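Local coordinates for protein 4-oxalocrotonate decarboxylase NahK (Pseudomonas putida, PDB 5D2J) that catalyses the metal-dependent decarboxylation of (3E)-2-oxohex-3-enedioate to 2-oxopent-4-enoate and carbon dioxide, a step in the breakdown of aromatic hydrocarbons, at residues Ile149-Glu154 against Asn167-Arg172; Glu116-Thr121 against Ile143-Val148; Gly71-Ala76 against Glu84-Gly89; Asn63-Leu68 against Phe90-Phe95. The protein carries 1 engineered substitution. All coordinates share one frame; numbering follows the deposited sequence.

Interaction 1 (Ile149-Glu154 against Asn167-Arg172); sequences IDSRYE and NASSTR. With 0L1 (hexanedioic acid), chain E.
Arg152 reaches across to Ser170 and closes on a single carbonyl oxygen with both ends of its guanidinium. NH1 lies 3.0 Å and NH2 2.9 Å from Ser170 O, which sits in the guanidinium plane, while the two nitrogens come in from the same face of the carbonyl. Bends at chi2 and chi3 (56° and 64°) fold the arginine back to this point, and Asp166 takes its NE in a salt bridge. Packing is closest around Ser169: its O accepts from Asp150 N at 2.9 Å, and water 2 links its OG to Ser151 OG, which also accepts from Tyr153 N in an ST turn. Here the chain leaves strand 139-149, and its neighbour 170-175 enters the same sheet just after a Schellman motif at Asn167 has ended helix 160-165. Ser169 also faces the active site, where its OG donates to O4 of the bound hexanedioic acid at 2.7 Å. The side of Asp150 and Thr171 is looser, though still buried. Water 1 bridges it, joining Asp150 OD2, Arg152 NH2 and Thr171 OG1, and the direct contact is a plain one, Asp150 CB to Thr171 CG2 at 3.6 Å; Asp150's carboxylate is held by His110 N and Ile109 N.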
loop_
_atom_site.group_PDB
_atom_site.type_symbol
_atom_site.label_atom_id
_atom_site.label_comp_id
_atom_site.label_asym_id
_atom_site.label_seq_id
_atom_site.Cartn_x
_atom_site.Cartn_y
_atom_site.Cartn_z
ATOM N N ILE A 149 -7.245 3.393 0.484
ATOM C CA ILE A 149 -6.334 4.119 1.373
ATOM C C ILE A 149 -7.121 5.078 2.260
ATOM O O ILE A 149 -8.164 5.611 1.861
ATOM C CB ILE A 149 -5.232 4.890 0.620
ATOM C CG1 ILE A 149 -5.818 5.712 -0.526
ATOM C CG2 ILE A 149 -4.147 3.926 0.121
ATOM C CD1 ILE A 149 -4.827 6.698 -1.146
ATOM N N ASP A 150 -6.634 5.294 3.474
ATOM C CA ASP A 150 -7.425 6.053 4.429
ATOM C C ASP A 150 -6.503 6.576 5.513
ATOM O O ASP A 150 -6.394 5.979 6.583
ATOM C CB ASP A 150 -8.491 5.127 5.036
ATOM C CG ASP A 150 -9.536 5.875 5.829
ATOM O OD1 ASP A 150 -9.858 7.018 5.459
ATOM O OD2 ASP A 150 -10.041 5.317 6.833
ATOM N N SER A 151 -5.823 7.680 5.228
ATOM C CA SER A 151 -4.875 8.253 6.179
ATOM C C SER A 151 -5.568 8.566 7.491
ATOM O O SER A 151 -6.667 9.120 7.514
ATOM C CB SER A 151 -4.270 9.533 5.609
ATOM O OG SER A 151 -3.448 10.190 6.566
ATOM N N ARG A 152 -4.923 8.233 8.599
ATOM C CA ARG A 152 -5.478 8.585 9.896
ATOM C C ARG A 152 -5.245 10.057 10.266
ATOM O O ARG A 152 -5.638 10.497 11.344
ATOM C CB ARG A 152 -4.940 7.641 10.986
ATOM C CG ARG A 152 -5.775 6.368 11.189
ATOM C CD ARG A 152 -5.963 5.534 9.905
ATOM N NE ARG A 152 -4.698 4.999 9.391
ATOM C CZ ARG A 152 -4.600 3.964 8.564
ATOM N NH1 ARG A 152 -3.405 3.546 8.149
ATOM N NH2 ARG A 152 -5.699 3.345 8.143
ATOM N N TYR A 153 -4.617 10.823 9.374
ATOM C CA TYR A 153 -4.399 12.243 9.636
ATOM C C TYR A 153 -5.528 13.083 9.054
ATOM O O TYR A 153 -5.981 12.822 7.939
ATOM C CB TYR A 153 -3.037 12.684 9.090
ATOM C CG TYR A 153 -1.914 11.886 9.703
ATOM C CD1 TYR A 153 -1.655 11.967 11.063
ATOM C CD2 TYR A 153 -1.135 11.034 8.933
ATOM C CE1 TYR A 153 -0.641 11.232 11.642
ATOM C CE2 TYR A 153 -0.115 10.291 9.504
ATOM C CZ TYR A 153 0.122 10.401 10.860
ATOM O OH TYR A 153 1.128 9.665 11.444
ATOM N N GLU A 154 -5.988 14.076 9.812
ATOM C CA GLU A 154 -7.144 14.864 9.399
ATOM C C GLU A 154 -6.898 15.610 8.100
ATOM O O GLU A 154 -5.795 16.121 7.873
ATOM C CB GLU A 154 -7.556 15.880 10.464
ATOM C CG GLU A 154 -8.846 16.604 10.079
ATOM C CD GLU A 154 -9.019 17.944 10.750
ATOM O OE1 GLU A 154 -8.853 18.024 11.986
ATOM O OE2 GLU A 154 -9.332 18.918 10.034
ATOM N N ASN A 167 1.602 3.649 8.648
ATOM C CA ASN A 167 1.579 2.475 7.771
ATOM C C ASN A 167 1.148 2.811 6.343
ATOM O O ASN A 167 0.429 2.045 5.702
ATOM C CB ASN A 167 0.676 1.376 8.346
ATOM C CG ASN A 167 0.883 0.036 7.664
ATOM O OD1 ASN A 167 1.986 -0.264 7.212
ATOM N ND2 ASN A 167 -0.177 -0.772 7.579
ATOM N N ALA A 168 1.579 3.976 5.871
ATOM C CA ALA A 168 1.300 4.423 4.511
ATOM C C ALA A 168 -0.190 4.416 4.189
ATOM O O ALA A 168 -0.569 4.090 3.064
ATOM C CB ALA A 168 2.056 3.550 3.500
ATOM N N SER A 169 -1.025 4.766 5.170
ATOM C CA SER A 169 -2.470 4.932 4.956
ATOM C C SER A 169 -3.219 3.639 4.599
ATOM O O SER A 169 -4.369 3.695 4.149
ATOM C CB SER A 169 -2.745 5.982 3.876
ATOM O OG SER A 169 -2.110 7.214 4.180
ATOM N N SER A 170 -2.590 2.487 4.808
ATOM C CA SER A 170 -3.220 1.207 4.487
ATOM C C SER A 170 -4.459 0.918 5.323
ATOM O O SER A 170 -4.494 1.206 6.524
ATOM C CB SER A 170 -2.220 0.068 4.667
ATOM O OG SER A 170 -1.053 0.325 3.924
ATOM N N THR A 171 -5.469 0.317 4.702
ATOM C CA THR A 171 -6.674 -0.034 5.458
ATOM C C THR A 171 -7.462 -1.203 4.841
ATOM O O THR A 171 -7.887 -2.104 5.558
ATOM C CB THR A 171 -7.567 1.225 5.741
ATOM O OG1 THR A 171 -8.330 1.025 6.935
ATOM C CG2 THR A 171 -8.510 1.542 4.591
ATOM N N ARG A 172 -7.650 -1.200 3.516
ATOM C CA ARG A 172 -8.303 -2.334 2.858
ATOM C C ARG A 172 -7.667 -2.564 1.514
ATOM O O ARG A 172 -7.077 -1.652 0.940
ATOM C CB ARG A 172 -9.800 -2.080 2.616
ATOM C CG ARG A 172 -10.628 -1.777 3.855
ATOM C CD ARG A 172 -10.879 -3.021 4.688
ATOM N NE ARG A 172 -11.792 -2.720 5.785
ATOM C CZ ARG A 172 -11.404 -2.365 7.003
ATOM N NH1 ARG A 172 -10.109 -2.277 7.294
ATOM N NH2 ARG A 172 -12.313 -2.099 7.926
HETATM O O1 0L1 E . 0.423 5.307 -2.328
HETATM C C2 0L1 E . -0.039 4.754 -1.290
HETATM O O2 0L1 E . -0.648 3.653 -1.388
HETATM C C3 0L1 E . 0.141 5.408 0.067
HETATM C C4 0L1 E . -0.347 6.844 0.026
HETATM C C5 0L1 E . -0.254 7.435 1.415
HETATM C C6 0L1 E . -0.582 8.916 1.401
HETATM C C7 0L1 E . -2.070 9.151 1.239
HETATM O O4 0L1 E . -2.872 8.737 2.119
HETATM O O3 0L1 E . -2.515 9.779 0.236
HETATM O O HOH W 1 -8.689 3.427 8.230
HETATM O O HOH W 2 -1.292 8.596 6.490
#

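Interaction 2 (Glu116-Thr121 against Ile143-Val148); sequences EISVVT and IPTVEV. With MG (magnesium ion), chain C.
Ile143 O is gripped twice, by Ser118 N across the strands at 2.9 Å and by Thr145 OG1 from its own strand at 2.8 Å, the two donors arriving from opposite faces of the carbonyl plane. With its proton spent on that oxygen, Thr145 OG1 accepts from Ser118 OG at 2.7 Å, so a short relay of hydroxyls runs over the sheet. For both residues chi1 near -60° sets the hydroxyl beside its own backbone N. These strands, 112-121 and 139-149, are antiparallel neighbours in the large mixed sheet of the FAA hydrolase fold; Glu116 with Thr145 and Ser118 with Ile143 form the hydrogen-bonded pairs. On the other face, Ile117 CD1 lies against the proline ring at Pro144 CD, 4.1 Å away.

The face of Ser118 and Thr145 also carries the metal. Glu116 OE2 and Glu147 OE1 each bind magnesium at 2.1 Å, their carboxylate planes 82° apart, and Glu114 also coordinates it. Waters 3 and 4 are further ligands, and water 3 donates to Glu116 OE1. The two metal-bound oxygens stand 3.1 Å apart, and Lys69 pairs with Glu147 OE2. Such closeness of carboxylates is presumably tolerable because the cation, and on Glu147 the lysine too, offset their negative charge.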
loop_
_atom_site.group_PDB
_atom_site.type_symbol
_atom_site.label_atom_id
_atom_site.label_comp_id
_atom_site.label_asym_id
_atom_site.label_seq_id
_atom_site.Cartn_x
_atom_site.Cartn_y
_atom_site.Cartn_z
ATOM N N GLU A 116 -4.348 -0.940 -8.655
ATOM C CA GLU A 116 -2.947 -1.347 -8.639
ATOM C C GLU A 116 -2.823 -2.743 -9.227
ATOM O O GLU A 116 -3.837 -3.397 -9.507
ATOM C CB GLU A 116 -2.389 -1.331 -7.206
ATOM C CG GLU A 116 -2.790 -0.088 -6.410
ATOM C CD GLU A 116 -1.899 0.200 -5.216
ATOM O OE1 GLU A 116 -0.906 -0.526 -5.005
ATOM O OE2 GLU A 116 -2.190 1.181 -4.495
ATOM N N ILE A 117 -1.588 -3.199 -9.421
ATOM C CA ILE A 117 -1.353 -4.596 -9.776
ATOM C C ILE A 117 -0.444 -5.173 -8.700
ATOM O O ILE A 117 0.514 -4.522 -8.267
ATOM C CB ILE A 117 -0.780 -4.775 -11.222
ATOM C CG1 ILE A 117 -0.795 -6.253 -11.632
ATOM C CG2 ILE A 117 0.623 -4.164 -11.371
ATOM C CD1 ILE A 117 -2.205 -6.822 -11.801
ATOM N N SER A 118 -0.788 -6.359 -8.206
ATOM C CA SER A 118 -0.012 -6.981 -7.147
ATOM C C SER A 118 0.709 -8.189 -7.717
ATOM O O SER A 118 0.346 -8.691 -8.786
ATOM C CB SER A 118 -0.927 -7.424 -6.008
ATOM O OG SER A 118 -1.565 -6.306 -5.408
ATOM N N VAL A 119 1.735 -8.644 -7.005
ATOM C CA VAL A 119 2.400 -9.892 -7.353
ATOM C C VAL A 119 2.494 -10.751 -6.105
ATOM O O VAL A 119 2.435 -10.243 -4.979
ATOM C CB VAL A 119 3.825 -9.678 -7.926
ATOM C CG1 VAL A 119 3.783 -8.913 -9.251
ATOM C CG2 VAL A 119 4.725 -8.977 -6.891
ATOM N N VAL A 120 2.614 -12.057 -6.306
ATOM C CA VAL A 120 2.937 -12.967 -5.219
ATOM C C VAL A 120 4.265 -13.590 -5.604
ATOM O O VAL A 120 4.427 -14.042 -6.735
ATOM C CB VAL A 120 1.865 -14.060 -5.046
ATOM C CG1 VAL A 120 2.411 -15.228 -4.238
ATOM C CG2 VAL A 120 0.619 -13.476 -4.368
ATOM N N THR A 121 5.223 -13.602 -4.682
ATOM C CA THR A 121 6.552 -14.119 -5.005
ATOM C C THR A 121 6.659 -15.614 -4.731
ATOM O O THR A 121 5.899 -16.159 -3.926
ATOM C CB THR A 121 7.655 -13.402 -4.205
ATOM O OG1 THR A 121 7.512 -13.707 -2.811
ATOM C CG2 THR A 121 7.576 -11.897 -4.391
ATOM N N ILE A 143 -1.872 -10.206 -9.498
ATOM C CA ILE A 143 -3.234 -10.096 -8.975
ATOM C C ILE A 143 -3.771 -8.684 -9.115
ATOM O O ILE A 143 -3.266 -7.762 -8.472
ATOM C CB ILE A 143 -3.292 -10.428 -7.478
ATOM C CG1 ILE A 143 -2.747 -11.833 -7.205
ATOM C CG2 ILE A 143 -4.704 -10.280 -6.953
ATOM C CD1 ILE A 143 -1.265 -11.819 -6.875
ATOM N N PRO A 144 -4.798 -8.504 -9.967
ATOM C CA PRO A 144 -5.478 -7.199 -10.013
ATOM C C PRO A 144 -6.003 -6.826 -8.628
ATOM O O PRO A 144 -6.699 -7.625 -7.983
ATOM C CB PRO A 144 -6.631 -7.445 -10.991
ATOM C CG PRO A 144 -6.083 -8.509 -11.935
ATOM C CD PRO A 144 -5.292 -9.426 -11.008
ATOM N N THR A 145 -5.650 -5.631 -8.157
ATOM C CA THR A 145 -5.934 -5.248 -6.777
ATOM C C THR A 145 -6.346 -3.787 -6.705
ATOM O O THR A 145 -5.714 -2.922 -7.316
ATOM C CB THR A 145 -4.688 -5.425 -5.887
ATOM O OG1 THR A 145 -4.175 -6.760 -6.022
ATOM C CG2 THR A 145 -5.034 -5.162 -4.413
ATOM N N VAL A 146 -7.409 -3.508 -5.959
ATOM C CA VAL A 146 -7.806 -2.127 -5.714
ATOM C C VAL A 146 -7.509 -1.828 -4.255
ATOM O O VAL A 146 -7.969 -2.558 -3.368
ATOM C CB VAL A 146 -9.303 -1.919 -5.978
ATOM C CG1 VAL A 146 -9.730 -0.486 -5.605
ATOM C CG2 VAL A 146 -9.615 -2.211 -7.433
ATOM N N GLU A 147 -6.719 -0.785 -3.991
ATOM C CA GLU A 147 -6.439 -0.427 -2.603
ATOM C C GLU A 147 -7.459 0.573 -2.112
ATOM O O GLU A 147 -7.885 1.453 -2.857
ATOM C CB GLU A 147 -5.043 0.180 -2.401
ATOM C CG GLU A 147 -4.662 0.191 -0.901
ATOM C CD GLU A 147 -3.270 0.713 -0.585
ATOM O OE1 GLU A 147 -2.612 1.296 -1.470
ATOM O OE2 GLU A 147 -2.837 0.553 0.579
ATOM N N VAL A 148 -7.853 0.435 -0.855
ATOM C CA VAL A 148 -8.601 1.492 -0.207
ATOM C C VAL A 148 -7.593 2.129 0.731
ATOM O O VAL A 148 -7.103 1.466 1.644
ATOM C CB VAL A 148 -9.790 0.938 0.602
ATOM C CG1 VAL A 148 -10.586 2.088 1.234
ATOM C CG2 VAL A 148 -10.693 0.076 -0.287
HETATM MG MG MG C . -1.505 2.338 -2.921
HETATM O O HOH W 3 0.029 0.796 -2.877
HETATM O O HOH W 4 -0.344 3.677 -4.157
#

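Interaction 3 (Gly71-Ala76 against Glu84-Gly89); sequences GLTSWA and ETPIYG. With 0L1 (hexanedioic acid), chain E; EDO (1,2-ethanediol), chain F.
Chi1 of -49° sets Leu72 CG beside its own backbone N, and chi1 of 60° tucks Ile87 CG1 between backbone N and carbonyl carbon; with these turns the two side chains cross at a slant, Leu72 CG 4.1 Å from Ile87 CG1. They meet where strand 65-71 pairs antiparallel with strand 87-92, at the end of the connection between the two strands, which contains helix 75-80. Gly71 and Ile87 form a hydrogen-bonded pair: Gly71 N to Ile87 O is short at 2.7 Å and almost straight, 175° at the hydrogen, and Ile87 N returns to Gly71 O at 2.9 Å. After Gly71 the chain turns away from the strand at Leu72, whose phi is positive.

Pro86 packs on the backbone of this turn. Its CB rests on Gly71 O at 3.2 Å, and its CA makes a CH...O contact with Leu72 O; Met219 of helix 213-225 packs against the proline ring. Tyr88, one residue past Ile87, points away from the 71-76 segment and stacks with Tyr48.

This corner also borders the substrate pocket, and Leu72 is a residue seen to bind 2-oxoglutarate in this enzyme. Gly71 meets the bound hexanedioic acid with backbone alone: the ligand's carboxylate oxygen O1 lies 3.3 Å from Gly71 CA.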
loop_
_atom_site.group_PDB
_atom_site.type_symbol
_atom_site.label_atom_id
_atom_site.label_comp_id
_atom_site.label_asym_id
_atom_site.label_seq_id
_atom_site.Cartn_x
_atom_site.Cartn_y
_atom_site.Cartn_z
ATOM N N GLY A 71 4.104 2.779 -1.699
ATOM C CA GLY A 71 3.437 4.051 -1.921
ATOM C C GLY A 71 4.384 5.126 -2.424
ATOM O O GLY A 71 5.608 4.967 -2.355
ATOM N N LEU A 72 3.814 6.221 -2.926
ATOM C CA LEU A 72 4.591 7.297 -3.539
ATOM C C LEU A 72 5.446 6.728 -4.669
ATOM O O LEU A 72 6.649 6.981 -4.755
ATOM C CB LEU A 72 5.464 8.023 -2.506
ATOM C CG LEU A 72 4.772 8.461 -1.209
ATOM C CD1 LEU A 72 5.671 9.384 -0.387
ATOM C CD2 LEU A 72 3.428 9.118 -1.484
ATOM N N THR A 73 4.808 5.961 -5.544
ATOM C CA THR A 73 5.511 5.311 -6.638
ATOM C C THR A 73 5.437 6.108 -7.947
ATOM O O THR A 73 5.763 5.584 -9.008
ATOM C CB THR A 73 4.987 3.876 -6.861
ATOM O OG1 THR A 73 3.568 3.909 -7.046
ATOM C CG2 THR A 73 5.307 2.990 -5.668
ATOM N N SER A 74 5.015 7.370 -7.858
ATOM C CA SER A 74 4.998 8.273 -9.012
ATOM C C SER A 74 6.074 9.345 -8.875
ATOM O O SER A 74 6.375 9.799 -7.766
ATOM C CB SER A 74 3.637 8.962 -9.145
ATOM O OG SER A 74 2.572 8.038 -9.022
ATOM N N TRP A 75 6.651 9.744 -10.004
ATOM C CA TRP A 75 7.582 10.868 -10.046
ATOM C C TRP A 75 6.937 12.096 -9.410
ATOM O O TRP A 75 7.573 12.814 -8.636
ATOM C CB TRP A 75 7.992 11.168 -11.490
ATOM N N ALA A 76 5.664 12.316 -9.732
ATOM C CA ALA A 76 4.901 13.429 -9.178
ATOM C C ALA A 76 4.663 13.262 -7.682
ATOM O O ALA A 76 4.733 14.229 -6.921
ATOM C CB ALA A 76 3.573 13.575 -9.909
ATOM N N GLU A 84 12.876 11.284 -2.225
ATOM C CA GLU A 84 13.530 10.811 -3.438
ATOM C C GLU A 84 13.211 9.339 -3.699
ATOM O O GLU A 84 13.507 8.819 -4.774
ATOM C CB GLU A 84 15.045 11.032 -3.363
ATOM C CG GLU A 84 15.651 11.708 -4.596
ATOM C CD GLU A 84 15.508 13.224 -4.580
ATOM O OE1 GLU A 84 15.351 13.822 -5.669
ATOM O OE2 GLU A 84 15.565 13.820 -3.482
ATOM N N THR A 85 12.613 8.670 -2.713
ATOM C CA THR A 85 12.230 7.264 -2.861
ATOM C C THR A 85 10.786 6.995 -2.406
ATOM O O THR A 85 10.211 7.771 -1.638
ATOM C CB THR A 85 13.197 6.298 -2.101
ATOM O OG1 THR A 85 12.794 6.171 -0.735
ATOM C CG2 THR A 85 14.642 6.777 -2.172
ATOM N N PRO A 86 10.190 5.896 -2.896
ATOM C CA PRO A 86 8.882 5.454 -2.401
ATOM C C PRO A 86 8.928 5.080 -0.920
ATOM O O PRO A 86 9.996 5.081 -0.311
ATOM C CB PRO A 86 8.609 4.189 -3.216
ATOM C CG PRO A 86 9.404 4.348 -4.468
ATOM C CD PRO A 86 10.630 5.128 -4.077
ATOM N N ILE A 87 7.765 4.762 -0.357
ATOM C CA ILE A 87 7.673 4.263 1.005
ATOM C C ILE A 87 6.927 2.941 0.944
ATOM O O ILE A 87 6.297 2.616 -0.064
ATOM C CB ILE A 87 6.915 5.240 1.934
ATOM C CG1 ILE A 87 5.484 5.471 1.432
ATOM C CG2 ILE A 87 7.646 6.571 2.017
ATOM C CD1 ILE A 87 4.614 6.327 2.386
ATOM N N TYR A 88 7.006 2.163 2.014
ATOM C CA TYR A 88 6.236 0.936 2.076
ATOM C C TYR A 88 5.446 0.869 3.375
ATOM O O TYR A 88 5.693 1.642 4.312
ATOM C CB TYR A 88 7.142 -0.298 1.940
ATOM C CG TYR A 88 8.095 -0.531 3.104
ATOM C CD1 TYR A 88 7.681 -1.187 4.259
ATOM C CD2 TYR A 88 9.424 -0.118 3.026
ATOM C CE1 TYR A 88 8.564 -1.403 5.311
ATOM C CE2 TYR A 88 10.300 -0.338 4.054
ATOM C CZ TYR A 88 9.869 -0.973 5.201
ATOM O OH TYR A 88 10.758 -1.177 6.235
ATOM N N GLY A 89 4.504 -0.066 3.418
ATOM C CA GLY A 89 3.746 -0.358 4.620
ATOM C C GLY A 89 3.364 -1.821 4.556
ATOM O O GLY A 89 3.644 -2.484 3.553
HETATM O O1 0L1 E . 0.423 5.307 -2.328
HETATM C C2 0L1 E . -0.039 4.754 -1.290
HETATM O O2 0L1 E . -0.648 3.653 -1.388
HETATM C C3 0L1 E . 0.141 5.408 0.067
HETATM C C4 0L1 E . -0.347 6.844 0.026
HETATM C C5 0L1 E . -0.254 7.435 1.415
HETATM C C6 0L1 E . -0.582 8.916 1.401
HETATM C C7 0L1 E . -2.070 9.151 1.239
HETATM O O4 0L1 E . -2.872 8.737 2.119
HETATM O O3 0L1 E . -2.515 9.779 0.236
HETATM C C1 EDO F . 13.983 2.083 6.010
HETATM O O1 EDO F . 14.072 3.227 5.141
HETATM C C2 EDO F . 12.929 1.144 5.443
HETATM O O2 EDO F . 13.215 -0.218 5.778
#

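Interaction 4 (Asn63-Leu68 against Phe90-Phe95); sequences NKIVGL and FLADYF. With EDO (1,2-ethanediol), chain G.
Ile65 CD1 leans on the Phe90 ring at an oblique angle, 3.8 Å from CD1 of the phenylalanine, while Ile65 CG2 reaches Phe90 CB. Chi1 of -54° puts Ile65 CG1 beside its backbone N and sends the ethyl arm to the ring. On this face Leu68 CD2 closes against Phe90 CB, and Arg55 of helix 44-60 touches both Ile65 and Phe90. Leu91 takes the other face, its CD1 3.6 Å from Leu68 O, with Phe173 and Met238 of neighbouring strands against it. The strands, 65-71 and 87-92, run antiparallel through a classic beta bulge: Val66 and Gly67 both face Leu91. Leu91 O accepts from Val66 N at 2.8 Å and only weakly from Gly67 N, and Leu91 N answers to Gly67 O. Outward, strand 87-92 gives way to a 3-10 turn. Val66 CG1 touches Asp93 CB, and Asp93 N donates to Lys64 O at 2.8 Å. The aspartate then folds back so that Lys64 N meets its OD2 at 3.0 Å, well above the carboxylate plane. At the polar end Asn63 OD1 sits by the edge of the Tyr94 ring, 3.3 Å from CE2; the tyrosine hydroxyl is bound by Glu26 and Lys58.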
loop_
_atom_site.group_PDB
_atom_site.type_symbol
_atom_site.label_atom_id
_atom_site.label_comp_id
_atom_site.label_asym_id
_atom_site.label_seq_id
_atom_site.Cartn_x
_atom_site.Cartn_y
_atom_site.Cartn_z
ATOM N N ASN A 63 -3.175 -11.361 14.303
ATOM C CA ASN A 63 -3.318 -10.999 12.886
ATOM C C ASN A 63 -2.179 -11.606 12.090
ATOM O O ASN A 63 -1.027 -11.597 12.543
ATOM C CB ASN A 63 -3.254 -9.480 12.654
ATOM C CG ASN A 63 -4.371 -8.710 13.319
ATOM O OD1 ASN A 63 -4.332 -7.481 13.329
ATOM N ND2 ASN A 63 -5.358 -9.404 13.883
ATOM N N LYS A 64 -2.489 -12.138 10.910
ATOM C CA LYS A 64 -1.437 -12.535 9.988
ATOM C C LYS A 64 -1.091 -11.343 9.112
ATOM O O LYS A 64 -1.975 -10.566 8.731
ATOM C CB LYS A 64 -1.890 -13.696 9.098
ATOM C CG LYS A 64 -2.147 -14.987 9.842
ATOM C CD LYS A 64 -0.911 -15.418 10.615
ATOM C CE LYS A 64 -1.151 -16.750 11.309
ATOM N NZ LYS A 64 0.116 -17.370 11.805
ATOM N N ILE A 65 0.192 -11.195 8.790
ATOM C CA ILE A 65 0.610 -10.133 7.880
ATOM C C ILE A 65 0.731 -10.767 6.502
ATOM O O ILE A 65 1.634 -11.568 6.252
ATOM C CB ILE A 65 1.934 -9.459 8.322
ATOM C CG1 ILE A 65 1.832 -8.954 9.768
ATOM C CG2 ILE A 65 2.284 -8.306 7.374
ATOM C CD1 ILE A 65 0.709 -7.953 9.999
ATOM N N VAL A 66 -0.207 -10.440 5.618
ATOM C CA VAL A 66 -0.337 -11.183 4.370
ATOM C C VAL A 66 0.377 -10.526 3.208
ATOM O O VAL A 66 0.397 -11.074 2.106
ATOM C CB VAL A 66 -1.818 -11.431 3.995
ATOM C CG1 VAL A 66 -2.493 -12.267 5.065
ATOM C CG2 VAL A 66 -2.566 -10.108 3.796
ATOM N N GLY A 67 0.965 -9.357 3.441
ATOM C CA GLY A 67 1.664 -8.693 2.359
ATOM C C GLY A 67 2.279 -7.358 2.718
ATOM O O GLY A 67 2.284 -6.945 3.877
ATOM N N LEU A 68 2.807 -6.691 1.698
ATOM C CA LEU A 68 3.413 -5.375 1.839
ATOM C C LEU A 68 2.882 -4.518 0.694
ATOM O O LEU A 68 2.474 -5.040 -0.347
ATOM C CB LEU A 68 4.934 -5.486 1.708
ATOM C CG LEU A 68 5.651 -6.407 2.698
ATOM C CD1 LEU A 68 7.099 -6.623 2.266
ATOM C CD2 LEU A 68 5.568 -5.807 4.087
ATOM N N PHE A 90 2.745 -2.342 5.612
ATOM C CA PHE A 90 2.369 -3.758 5.632
ATOM C C PHE A 90 0.865 -3.928 5.435
ATOM O O PHE A 90 0.093 -2.972 5.577
ATOM C CB PHE A 90 2.801 -4.419 6.943
ATOM C CG PHE A 90 2.087 -3.884 8.150
ATOM C CD1 PHE A 90 0.867 -4.421 8.548
ATOM C CD2 PHE A 90 2.631 -2.838 8.882
ATOM C CE1 PHE A 90 0.198 -3.920 9.657
ATOM C CE2 PHE A 90 1.973 -2.330 9.997
ATOM C CZ PHE A 90 0.754 -2.870 10.385
ATOM N N LEU A 91 0.457 -5.154 5.109
ATOM C CA LEU A 91 -0.954 -5.486 4.918
ATOM C C LEU A 91 -1.369 -6.579 5.888
ATOM O O LEU A 91 -0.820 -7.687 5.867
ATOM C CB LEU A 91 -1.209 -5.933 3.473
ATOM C CG LEU A 91 -0.833 -4.919 2.400
ATOM C CD1 LEU A 91 -0.856 -5.586 1.033
ATOM C CD2 LEU A 91 -1.801 -3.735 2.436
ATOM N N ALA A 92 -2.317 -6.261 6.766
ATOM C CA ALA A 92 -2.844 -7.243 7.708
ATOM C C ALA A 92 -3.972 -8.034 7.059
ATOM O O ALA A 92 -4.640 -7.538 6.136
ATOM C CB ALA A 92 -3.339 -6.557 8.970
ATOM N N ASP A 93 -4.195 -9.257 7.538
ATOM C CA ASP A 93 -5.187 -10.134 6.907
ATOM C C ASP A 93 -6.617 -9.568 6.855
ATOM O O ASP A 93 -7.328 -9.762 5.864
ATOM C CB ASP A 93 -5.159 -11.556 7.491
ATOM C CG ASP A 93 -5.285 -11.600 9.013
ATOM O OD1 ASP A 93 -5.598 -10.572 9.657
ATOM O OD2 ASP A 93 -5.097 -12.707 9.569
ATOM N N TYR A 94 -7.034 -8.856 7.898
ATOM C CA TYR A 94 -8.389 -8.304 7.907
ATOM C C TYR A 94 -8.568 -7.136 6.942
ATOM O O TYR A 94 -9.692 -6.653 6.765
ATOM C CB TYR A 94 -8.828 -7.924 9.325
ATOM C CG TYR A 94 -8.085 -6.744 9.915
ATOM C CD1 TYR A 94 -8.548 -5.449 9.728
ATOM C CD2 TYR A 94 -6.930 -6.931 10.667
ATOM C CE1 TYR A 94 -7.876 -4.357 10.271
ATOM C CE2 TYR A 94 -6.246 -5.850 11.214
ATOM C CZ TYR A 94 -6.730 -4.564 11.012
ATOM O OH TYR A 94 -6.067 -3.481 11.552
ATOM N N PHE A 95 -7.480 -6.684 6.312
ATOM C CA PHE A 95 -7.577 -5.635 5.288
ATOM C C PHE A 95 -8.218 -6.202 4.031
ATOM O O PHE A 95 -8.751 -5.454 3.206
ATOM C CB PHE A 95 -6.192 -5.121 4.854
ATOM C CG PHE A 95 -5.457 -4.277 5.884
ATOM C CD1 PHE A 95 -5.947 -4.105 7.178
ATOM C CD2 PHE A 95 -4.263 -3.647 5.527
ATOM C CE1 PHE A 95 -5.249 -3.323 8.107
ATOM C CE2 PHE A 95 -3.559 -2.868 6.450
ATOM C CZ PHE A 95 -4.059 -2.705 7.737
HETATM C C1 EDO G . 6.692 -9.603 4.659
HETATM O O1 EDO G . 7.441 -8.768 5.552
HETATM C C2 EDO G . 5.872 -10.612 5.452
HETATM O O2 EDO G . 4.538 -10.638 4.923
#

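All four contacts reach one large mixed sheet. Interactions 3 and 4 share strand 87-92 and its partner 65-71; interaction 3 is nested inside the loop that interaction 4 closes, with centres about 20 Å apart. Interaction 2 follows along the chain, then interaction 1, about 17 Å from it between centres, where strand 170-175 joins strand 139-149 through Arg172 O and Val148 N, 2.9 Å apart. Asn167 OD1 also reaches Phe90 N at 2.7 Å, linking interaction 1 to interaction 4. Interactions 1 and 3 both touch the hexanedioic acid and interaction 2 supplies magnesium ligands, so separate parts of the chain meet around one active site.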